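Diaminopimelate decarboxylase (Psychromonas ingrahamii, PDB 4XG1) probably catalyses the pyridoxal 5'-phosphate-dependent decarboxylation of meso-diaminopimelate to L-lysine, the last step of lysine biosynthesis by the diaminopimelate pathway. Local coordinates at residues 107-113 with 133-137; 219-223 with 263-269; 37-42 with 278-283. All coordinates share one frame. Numbering follows the deposited sequence.

Contact 1. Residues 107-113 with 133-137; sequences KTEIEIS and RINSV
Two helices on the outside of the PLP-binding TIM barrel, 109-117 and 128-140, cross at -58° with the 109-113 and 133-137 axes 9.7 Å apart. The closest CA pairs are Ile112-Ile134 (6.7 Å) and Ser113-Val137 (6.4 Å). Thr108 (chi1 p) is the N-cap of the first helix: its OG1 accepts from Glu111 N and Glu111 OE1 from Thr108 N, both at 3.1 Å, a capping box. Ile112 (m, t) points inward, its CD1 4.0 Å from Ile134 CG1 and 3.7 Å from Arg133 CD, its CG2 4.0 Å from Val137 CG1. Val137 (t) meets Glu109, CG2 to CB at 3.8 Å. Arg133 (t, t, m) reaches past Ile112 so that NH1 donates to Lys107 O at 2.9 Å; Glu109 OE2 lies over one face of the Arg133 guanidinium, 4.4 Å from Arg133 NE, opposite charges beyond salt-bridge range with no N-H aimed at it. Arg133 forms a salt bridge with Glu291 of the second subunit, so one cation ties the turn before helix 109-117 to the dimer interface.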
loop_
_atom_site.group_PDB
_atom_site.type_symbol
_atom_site.label_atom_id
_atom_site.label_comp_id
_atom_site.label_asym_id
_atom_site.label_seq_id
_atom_site.Cartn_x
_atom_site.Cartn_y
_atom_site.Cartn_z
ATOM N N LYS B 107 -4.714 9.506 -17.041
ATOM C CA LYS B 107 -5.760 8.709 -17.725
ATOM C C LYS B 107 -5.218 8.124 -19.026
ATOM O O LYS B 107 -4.666 8.860 -19.842
ATOM C CB LYS B 107 -6.955 9.597 -18.051
ATOM C CG LYS B 107 -7.593 10.272 -16.851
ATOM C CD LYS B 107 -8.803 11.068 -17.271
ATOM C CE LYS B 107 -9.367 11.935 -16.162
ATOM N NZ LYS B 107 -8.598 13.193 -15.953
ATOM N N THR B 108 -5.361 6.818 -19.214
ATOM C CA THR B 108 -4.986 6.152 -20.499
ATOM C C THR B 108 -6.104 6.213 -21.544
ATOM O O THR B 108 -7.286 6.468 -21.228
ATOM C CB THR B 108 -4.672 4.657 -20.323
ATOM O OG1 THR B 108 -5.869 3.944 -19.971
ATOM C CG2 THR B 108 -3.639 4.461 -19.289
ATOM N N GLU B 109 -5.721 5.997 -22.792
ATOM C CA GLU B 109 -6.691 6.037 -23.900
ATOM C C GLU B 109 -7.775 4.999 -23.675
ATOM O O GLU B 109 -8.969 5.274 -23.860
ATOM C CB GLU B 109 -5.994 5.798 -25.244
ATOM C CG GLU B 109 -5.044 6.918 -25.627
ATOM C CD GLU B 109 -4.253 6.626 -26.878
ATOM O OE1 GLU B 109 -4.859 6.562 -27.987
ATOM O OE2 GLU B 109 -3.014 6.456 -26.745
ATOM N N ILE B 110 -7.350 3.829 -23.198
ATOM C CA ILE B 110 -8.271 2.752 -22.868
ATOM C C ILE B 110 -9.312 3.178 -21.831
ATOM O O ILE B 110 -10.506 2.910 -21.992
ATOM C CB ILE B 110 -7.521 1.496 -22.396
ATOM C CG1 ILE B 110 -6.769 0.889 -23.590
ATOM C CG2 ILE B 110 -8.495 0.463 -21.817
ATOM C CD1 ILE B 110 -5.939 -0.339 -23.260
ATOM N N GLU B 111 -8.870 3.865 -20.786
ATOM C CA GLU B 111 -9.784 4.353 -19.770
ATOM C C GLU B 111 -10.690 5.414 -20.353
ATOM O O GLU B 111 -11.850 5.488 -20.012
ATOM C CB GLU B 111 -9.021 4.926 -18.554
ATOM C CG GLU B 111 -8.142 3.918 -17.840
ATOM C CD GLU B 111 -7.429 4.508 -16.613
ATOM O OE1 GLU B 111 -6.493 5.307 -16.814
ATOM O OE2 GLU B 111 -7.793 4.140 -15.472
ATOM N N ILE B 112 -10.142 6.286 -21.168
ATOM C CA ILE B 112 -10.954 7.386 -21.713
ATOM C C ILE B 112 -12.035 6.874 -22.662
ATOM O O ILE B 112 -13.193 7.287 -22.591
ATOM C CB ILE B 112 -10.094 8.394 -22.456
ATOM C CG1 ILE B 112 -9.184 9.144 -21.471
ATOM C CG2 ILE B 112 -10.977 9.400 -23.160
ATOM C CD1 ILE B 112 -7.880 9.607 -22.097
ATOM N N SER B 113 -11.645 5.938 -23.519
ATOM C CA SER B 113 -12.597 5.204 -24.323
ATOM C C SER B 113 -13.704 4.532 -23.515
ATOM O O SER B 113 -14.886 4.651 -23.830
ATOM C CB SER B 113 -11.849 4.160 -25.117
ATOM O OG SER B 113 -12.756 3.546 -26.006
ATOM N N ARG B 133 -5.257 14.019 -25.953
ATOM C CA ARG B 133 -5.493 12.598 -25.917
ATOM C C ARG B 133 -6.993 12.337 -25.917
ATOM O O ARG B 133 -7.479 11.466 -26.619
ATOM C CB ARG B 133 -4.841 11.975 -24.700
ATOM C CG ARG B 133 -5.168 10.498 -24.584
ATOM C CD ARG B 133 -4.439 9.821 -23.444
ATOM N NE ARG B 133 -3.042 9.620 -23.747
ATOM C CZ ARG B 133 -2.189 8.992 -22.955
ATOM N NH1 ARG B 133 -2.590 8.512 -21.809
ATOM N NH2 ARG B 133 -0.944 8.835 -23.324
ATOM N N ILE B 134 -7.722 13.100 -25.126
ATOM C CA ILE B 134 -9.130 12.873 -25.008
ATOM C C ILE B 134 -9.761 13.157 -26.346
ATOM O O ILE B 134 -10.492 12.323 -26.888
ATOM C CB ILE B 134 -9.764 13.756 -23.934
ATOM C CG1 ILE B 134 -9.277 13.296 -22.558
ATOM C CG2 ILE B 134 -11.287 13.678 -23.991
ATOM C CD1 ILE B 134 -9.789 14.128 -21.399
ATOM N N ASN B 135 -9.479 14.342 -26.873
ATOM C CA ASN B 135 -10.017 14.769 -28.144
ATOM C C ASN B 135 -9.720 13.731 -29.209
ATOM O O ASN B 135 -10.585 13.420 -30.042
ATOM C CB ASN B 135 -9.410 16.095 -28.549
ATOM C CG ASN B 135 -9.995 16.632 -29.841
ATOM O OD1 ASN B 135 -11.134 17.103 -29.881
ATOM N ND2 ASN B 135 -9.216 16.545 -30.907
ATOM N N SER B 136 -8.500 13.206 -29.179
ATOM C CA SER B 136 -8.084 12.197 -30.127
ATOM C C SER B 136 -8.909 10.904 -30.035
ATOM O O SER B 136 -9.295 10.321 -31.058
ATOM C CB SER B 136 -6.618 11.901 -29.901
ATOM O OG SER B 136 -6.184 10.820 -30.704
ATOM N N VAL B 137 -9.223 10.475 -28.820
ATOM C CA VAL B 137 -10.039 9.272 -28.609
ATOM C C VAL B 137 -11.524 9.526 -28.913
ATOM O O VAL B 137 -12.206 8.672 -29.479
ATOM C CB VAL B 137 -9.864 8.735 -27.158
ATOM C CG1 VAL B 137 -10.971 7.759 -26.768
ATOM C CG2 VAL B 137 -8.497 8.083 -27.013
#

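Contact 2. Residues 219-223 with 263-269; sequences LILID and RMAGRSL
The segment 219-223 is a regular helical turn within helix 209-227, with Asp223 N bonded to Leu219 O at 2.9 Å; against it lies the irregular connection 263-269. The backbones stay well apart, Leu219 and Met264 being the nearest CA pair at 9.2 Å, so side chains span the gap. Arg263 comes first: its guanidinium sets NH2 3.7 Å from Leu219 CD1, while its NE is engaged in a salt bridge with Asp216, one turn earlier on the same helix. Met264 folds back with all three chi angles in m, bringing CE to 4.4 Å from Leu219 CD2. Ala265 then leaves helical geometry with positive phi (57°), and the chain turns through Gly266, Arg267 N bonding to Met264 O at 2.8 Å. In the TIM barrel this is the link between helix 253-262 and the parallel strand 270-273, and the contact packs it against helix 209-227, the helix of the preceding strand-helix unit. Arg267 (m, t, t) extends across the gap. Leu219 (m, t) lays CD2 over one face of its guanidinium, with CD1 3.7 Å from NH1, and Asp223 (m) meets the edge in a salt bridge, OD1 lying 2.7 Å and OD2 2.8 Å from Arg267 NH2, although both hydrogen bonds are weak in angle. Past Ser268, Leu269 (t, p) turns inward, and its CD2 packs 3.4 Å from CD1 of Ile222 (m, t); both leucine and isoleucine also touch Leu235 of strand 234-236, the barrel strand beneath.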
loop_
_atom_site.group_PDB
_atom_site.type_symbol
_atom_site.label_atom_id
_atom_site.label_comp_id
_atom_site.label_asym_id
_atom_site.label_seq_id
_atom_site.Cartn_x
_atom_site.Cartn_y
_atom_site.Cartn_z
ATOM N N LEU B 219 -14.975 31.645 -9.459
ATOM C CA LEU B 219 -16.105 32.447 -9.956
ATOM C C LEU B 219 -15.620 33.592 -10.824
ATOM O O LEU B 219 -16.070 33.760 -11.951
ATOM C CB LEU B 219 -16.942 32.990 -8.822
ATOM C CG LEU B 219 -17.641 31.908 -7.999
ATOM C CD1 LEU B 219 -18.395 32.491 -6.823
ATOM C CD2 LEU B 219 -18.580 31.096 -8.875
ATOM N N ILE B 220 -14.634 34.322 -10.325
ATOM C CA ILE B 220 -13.938 35.322 -11.125
ATOM C C ILE B 220 -13.555 34.732 -12.458
ATOM O O ILE B 220 -13.792 35.352 -13.516
ATOM C CB ILE B 220 -12.676 35.843 -10.392
ATOM C CG1 ILE B 220 -13.079 36.763 -9.260
ATOM C CG2 ILE B 220 -11.721 36.561 -11.338
ATOM C CD1 ILE B 220 -11.993 36.929 -8.207
ATOM N N LEU B 221 -12.937 33.558 -12.432
ATOM C CA LEU B 221 -12.488 32.921 -13.687
ATOM C C LEU B 221 -13.664 32.557 -14.592
ATOM O O LEU B 221 -13.544 32.608 -15.820
ATOM C CB LEU B 221 -11.671 31.646 -13.407
ATOM C CG LEU B 221 -11.413 30.714 -14.600
ATOM C CD1 LEU B 221 -10.581 31.408 -15.664
ATOM C CD2 LEU B 221 -10.705 29.427 -14.184
ATOM N N ILE B 222 -14.762 32.107 -13.984
ATOM C CA ILE B 222 -15.912 31.717 -14.768
ATOM C C ILE B 222 -16.426 32.911 -15.551
ATOM O O ILE B 222 -16.613 32.836 -16.782
ATOM C CB ILE B 222 -17.026 31.182 -13.874
ATOM C CG1 ILE B 222 -16.703 29.732 -13.496
ATOM C CG2 ILE B 222 -18.367 31.289 -14.599
ATOM C CD1 ILE B 222 -17.522 29.206 -12.343
ATOM N N ASP B 223 -16.582 34.018 -14.828
ATOM C CA ASP B 223 -16.995 35.288 -15.413
ATOM C C ASP B 223 -16.075 35.718 -16.546
ATOM O O ASP B 223 -16.537 36.003 -17.650
ATOM C CB ASP B 223 -17.098 36.345 -14.326
ATOM C CG ASP B 223 -18.225 36.040 -13.343
ATOM O OD1 ASP B 223 -19.054 35.144 -13.641
ATOM O OD2 ASP B 223 -18.287 36.675 -12.276
ATOM N N ARG B 263 -22.152 31.928 -0.280
ATOM C CA ARG B 263 -21.280 32.591 -1.327
ATOM C C ARG B 263 -21.810 32.544 -2.758
ATOM O O ARG B 263 -21.349 33.291 -3.639
ATOM C CB ARG B 263 -19.827 32.049 -1.352
ATOM C CG ARG B 263 -18.779 32.874 -0.638
ATOM C CD ARG B 263 -18.728 34.354 -1.025
ATOM N NE ARG B 263 -18.208 34.619 -2.366
ATOM C CZ ARG B 263 -18.804 35.283 -3.368
ATOM N NH1 ARG B 263 -20.017 35.813 -3.251
ATOM N NH2 ARG B 263 -18.157 35.431 -4.533
ATOM N N MET B 264 -22.732 31.631 -3.019
ATOM C CA MET B 264 -23.378 31.501 -4.347
ATOM C C MET B 264 -24.509 32.499 -4.523
ATOM O O MET B 264 -25.133 32.554 -5.603
ATOM C CB MET B 264 -23.977 30.117 -4.541
ATOM C CG MET B 264 -22.972 29.019 -4.751
ATOM S SD MET B 264 -21.624 29.444 -5.893
ATOM C CE MET B 264 -22.205 29.041 -7.524
ATOM N N ALA B 265 -24.811 33.217 -3.443
ATOM C CA ALA B 265 -25.362 34.567 -3.534
ATOM C C ALA B 265 -26.640 34.569 -4.355
ATOM O O ALA B 265 -27.678 34.162 -3.850
ATOM C CB ALA B 265 -24.311 35.532 -4.121
ATOM N N GLY B 266 -26.547 34.991 -5.619
ATOM C CA GLY B 266 -27.635 34.836 -6.584
ATOM C C GLY B 266 -27.075 34.328 -7.892
ATOM O O GLY B 266 -27.011 35.070 -8.870
ATOM N N ARG B 267 -26.620 33.065 -7.880
ATOM C CA ARG B 267 -26.299 32.288 -9.109
ATOM C C ARG B 267 -27.066 30.975 -9.201
ATOM O O ARG B 267 -27.525 30.424 -8.205
ATOM C CB ARG B 267 -24.807 31.937 -9.197
ATOM C CG ARG B 267 -23.934 32.996 -9.816
ATOM C CD ARG B 267 -22.495 32.685 -9.464
ATOM N NE ARG B 267 -21.547 33.268 -10.398
ATOM C CZ ARG B 267 -20.669 34.214 -10.105
ATOM N NH1 ARG B 267 -20.593 34.716 -8.866
ATOM N NH2 ARG B 267 -19.862 34.655 -11.072
ATOM N N SER B 268 -27.178 30.475 -10.423
ATOM C CA SER B 268 -27.841 29.200 -10.649
ATOM C C SER B 268 -26.841 28.120 -11.121
ATOM O O SER B 268 -27.246 27.053 -11.561
ATOM C CB SER B 268 -28.997 29.388 -11.639
ATOM O OG SER B 268 -28.552 29.385 -12.978
ATOM N N LEU B 269 -25.545 28.417 -11.023
ATOM C CA LEU B 269 -24.480 27.514 -11.482
ATOM C C LEU B 269 -24.465 26.246 -10.655
ATOM O O LEU B 269 -24.530 26.290 -9.417
ATOM C CB LEU B 269 -23.116 28.170 -11.392
ATOM C CG LEU B 269 -22.021 27.387 -12.128
ATOM C CD1 LEU B 269 -22.236 27.321 -13.627
ATOM C CD2 LEU B 269 -20.671 27.996 -11.853
#

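Contact 3. Residues 37-42 with 278-283; sequences TIERHW and AIMANA. With TME (propane), chain S.
Helix 35-49 packs here against the segment 278-283, which starts in the short helix 277-280, where the PLP-binding TIM barrel of this class-II decarboxylase meets the mixed beta-sheet holding strands 30-34 and 284-294. Ala278 directly follows Arg277, the last of the run 274-277 predicted to bind PLP and itself a predicted substrate-binding residue, and the Ala278 side chain is about 5 Å from the bound lysine-PLP adduct (LLP). The backbones come close at two points, with CA-CA separations of 5.2 Å for Thr37-Ala283 and 5.0 Å for His41-Ile279. Apolar packing fills the space between and beside them. Ile38 (m, t) places CG1 3.5 Å from Ala283 CB and 3.8 Å from Met280 SD; Met280 leaves its backbone pointing away, but three m rotamers curl its end back. Thr37 (m) sets CG2 3.7 Å from Ala283 CB, and Ile279 (m, t) reaches with CD1 to 3.9 Å from CD1 of Trp42 (t). Met72 of helix 66-74 touches Ile38, Trp42 and Ile279, closing one side. Among polar links, Thr37 OG1 is hydrogen-bonded with Ser34 OG and Asn282 OD1 with Ser372 OG; between the segments, His41 (chi1 m) directs the edge of its imidazole at Ile279, ND1 donating to O at 3.2 Å. On the other side of helix 35-49, propane rests with C3 3.8 Å from Arg40 CB and C1 3.3 Å from Glu39 OE1.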
loop_
_atom_site.group_PDB
_atom_site.type_symbol
_atom_site.label_atom_id
_atom_site.label_comp_id
_atom_site.label_asym_id
_atom_site.label_seq_id
_atom_site.Cartn_x
_atom_site.Cartn_y
_atom_site.Cartn_z
ATOM N N THR B 37 -24.230 5.311 9.484
ATOM C CA THR B 37 -23.258 6.380 9.475
ATOM C C THR B 37 -22.921 6.816 8.066
ATOM O O THR B 37 -22.774 7.987 7.810
ATOM C CB THR B 37 -21.976 5.956 10.145
ATOM O OG1 THR B 37 -22.272 5.459 11.460
ATOM C CG2 THR B 37 -20.987 7.134 10.228
ATOM N N ILE B 38 -22.813 5.872 7.133
ATOM C CA ILE B 38 -22.494 6.228 5.747
ATOM C C ILE B 38 -23.599 7.094 5.159
ATOM O O ILE B 38 -23.356 8.129 4.507
ATOM C CB ILE B 38 -22.317 4.970 4.862
ATOM C CG1 ILE B 38 -21.061 4.218 5.289
ATOM C CG2 ILE B 38 -22.212 5.333 3.403
ATOM C CD1 ILE B 38 -21.006 2.800 4.802
ATOM N N GLU B 39 -24.830 6.642 5.372
ATOM C CA GLU B 39 -26.005 7.320 4.831
ATOM C C GLU B 39 -26.164 8.703 5.468
ATOM O O GLU B 39 -26.317 9.688 4.788
ATOM C CB GLU B 39 -27.232 6.433 5.046
ATOM C CG GLU B 39 -27.215 5.265 4.064
ATOM C CD GLU B 39 -28.384 4.308 4.179
ATOM O OE1 GLU B 39 -29.044 4.260 5.251
ATOM O OE2 GLU B 39 -28.608 3.575 3.194
ATOM N N ARG B 40 -26.070 8.761 6.771
ATOM C CA ARG B 40 -26.181 10.025 7.456
ATOM C C ARG B 40 -25.172 11.005 6.900
ATOM O O ARG B 40 -25.523 12.157 6.616
ATOM C CB ARG B 40 -25.961 9.851 8.930
ATOM C CG ARG B 40 -26.346 11.045 9.743
ATOM C CD ARG B 40 -26.142 10.713 11.203
ATOM N NE ARG B 40 -24.753 10.901 11.596
ATOM C CZ ARG B 40 -24.198 10.447 12.726
ATOM N NH1 ARG B 40 -24.900 9.713 13.600
ATOM N NH2 ARG B 40 -22.916 10.731 12.982
ATOM N N HIS B 41 -23.929 10.551 6.724
ATOM C CA HIS B 41 -22.853 11.448 6.291
ATOM C C HIS B 41 -23.033 11.918 4.858
ATOM O O HIS B 41 -22.744 13.061 4.559
ATOM C CB HIS B 41 -21.479 10.827 6.498
ATOM C CG HIS B 41 -21.002 10.872 7.917
ATOM N ND1 HIS B 41 -19.897 10.178 8.340
ATOM C CD2 HIS B 41 -21.490 11.503 9.016
ATOM C CE1 HIS B 41 -19.701 10.402 9.632
ATOM N NE2 HIS B 41 -20.666 11.191 10.073
ATOM N N TRP B 42 -23.562 11.073 3.988
ATOM C CA TRP B 42 -23.809 11.493 2.615
ATOM C C TRP B 42 -24.951 12.505 2.592
ATOM O O TRP B 42 -24.911 13.479 1.865
ATOM C CB TRP B 42 -24.168 10.308 1.732
ATOM C CG TRP B 42 -24.319 10.678 0.287
ATOM C CD1 TRP B 42 -23.360 10.638 -0.674
ATOM C CD2 TRP B 42 -25.511 11.136 -0.362
ATOM N NE1 TRP B 42 -23.880 11.027 -1.899
ATOM C CE2 TRP B 42 -25.200 11.341 -1.716
ATOM C CE3 TRP B 42 -26.821 11.390 0.081
ATOM C CZ2 TRP B 42 -26.133 11.777 -2.617
ATOM C CZ3 TRP B 42 -27.746 11.822 -0.818
ATOM C CH2 TRP B 42 -27.413 11.999 -2.148
ATOM N N ALA B 278 -14.785 12.665 4.437
ATOM C CA ALA B 278 -15.823 13.229 5.297
ATOM C C ALA B 278 -17.034 12.318 5.349
ATOM O O ALA B 278 -17.717 12.224 6.373
ATOM C CB ALA B 278 -16.226 14.586 4.805
ATOM N N ILE B 279 -17.253 11.578 4.272
ATOM C CA ILE B 279 -18.317 10.580 4.292
ATOM C C ILE B 279 -17.920 9.287 4.980
ATOM O O ILE B 279 -18.680 8.753 5.765
ATOM C CB ILE B 279 -18.850 10.304 2.889
ATOM C CG1 ILE B 279 -19.563 11.550 2.390
ATOM C CG2 ILE B 279 -19.806 9.115 2.897
ATOM C CD1 ILE B 279 -19.957 11.470 0.939
ATOM N N MET B 280 -16.741 8.768 4.713
ATOM C CA MET B 280 -16.423 7.373 5.131
ATOM C C MET B 280 -15.539 7.206 6.336
ATOM O O MET B 280 -15.597 6.162 6.979
ATOM C CB MET B 280 -15.781 6.628 3.975
ATOM C CG MET B 280 -16.716 6.366 2.817
ATOM S SD MET B 280 -18.104 5.311 3.223
ATOM C CE MET B 280 -17.353 3.970 4.148
ATOM N N ALA B 281 -14.709 8.193 6.654
ATOM C CA ALA B 281 -13.658 7.963 7.656
ATOM C C ALA B 281 -14.185 7.316 8.916
ATOM O O ALA B 281 -13.781 6.223 9.300
ATOM C CB ALA B 281 -12.940 9.228 7.978
ATOM N N ASN B 282 -15.146 7.971 9.539
ATOM C CA ASN B 282 -15.666 7.490 10.819
ATOM C C ASN B 282 -16.886 6.595 10.663
ATOM O O ASN B 282 -17.470 6.178 11.665
ATOM C CB ASN B 282 -15.946 8.667 11.732
ATOM C CG ASN B 282 -14.669 9.283 12.267
ATOM O OD1 ASN B 282 -13.800 8.578 12.785
ATOM N ND2 ASN B 282 -14.536 10.605 12.137
ATOM N N ALA B 283 -17.224 6.245 9.422
ATOM C CA ALA B 283 -18.200 5.179 9.147
ATOM C C ALA B 283 -17.618 3.759 9.212
ATOM O O ALA B 283 -18.362 2.806 8.982
ATOM C CB ALA B 283 -18.858 5.373 7.796
HETATM C C1 TME S . -29.872 5.600 8.158
HETATM C C2 TME S . -29.092 6.935 8.250
HETATM C C3 TME S . -28.749 7.404 9.672
#

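Overall arrangement
All three contacts belong to the TIM-barrel, PLP-binding part of the chain but occupy separate places on it. Their centres are 29 to 33 Å apart and none touch; the nearest atoms of contact 2 are about 16 Å from each of the others, and those of contacts 1 and 3 about 20 Å apart. Contact 3 brings together segments 236 residues apart in the chain, and contacts 1 and 2 lie in series within the loop it closes. Contacts 1 and 2 pack elements outside the parallel barrel sheet, the former also reaching the second subunit, whereas contact 3 lies deeper, beside the cofactor site and the start of the mixed sheet.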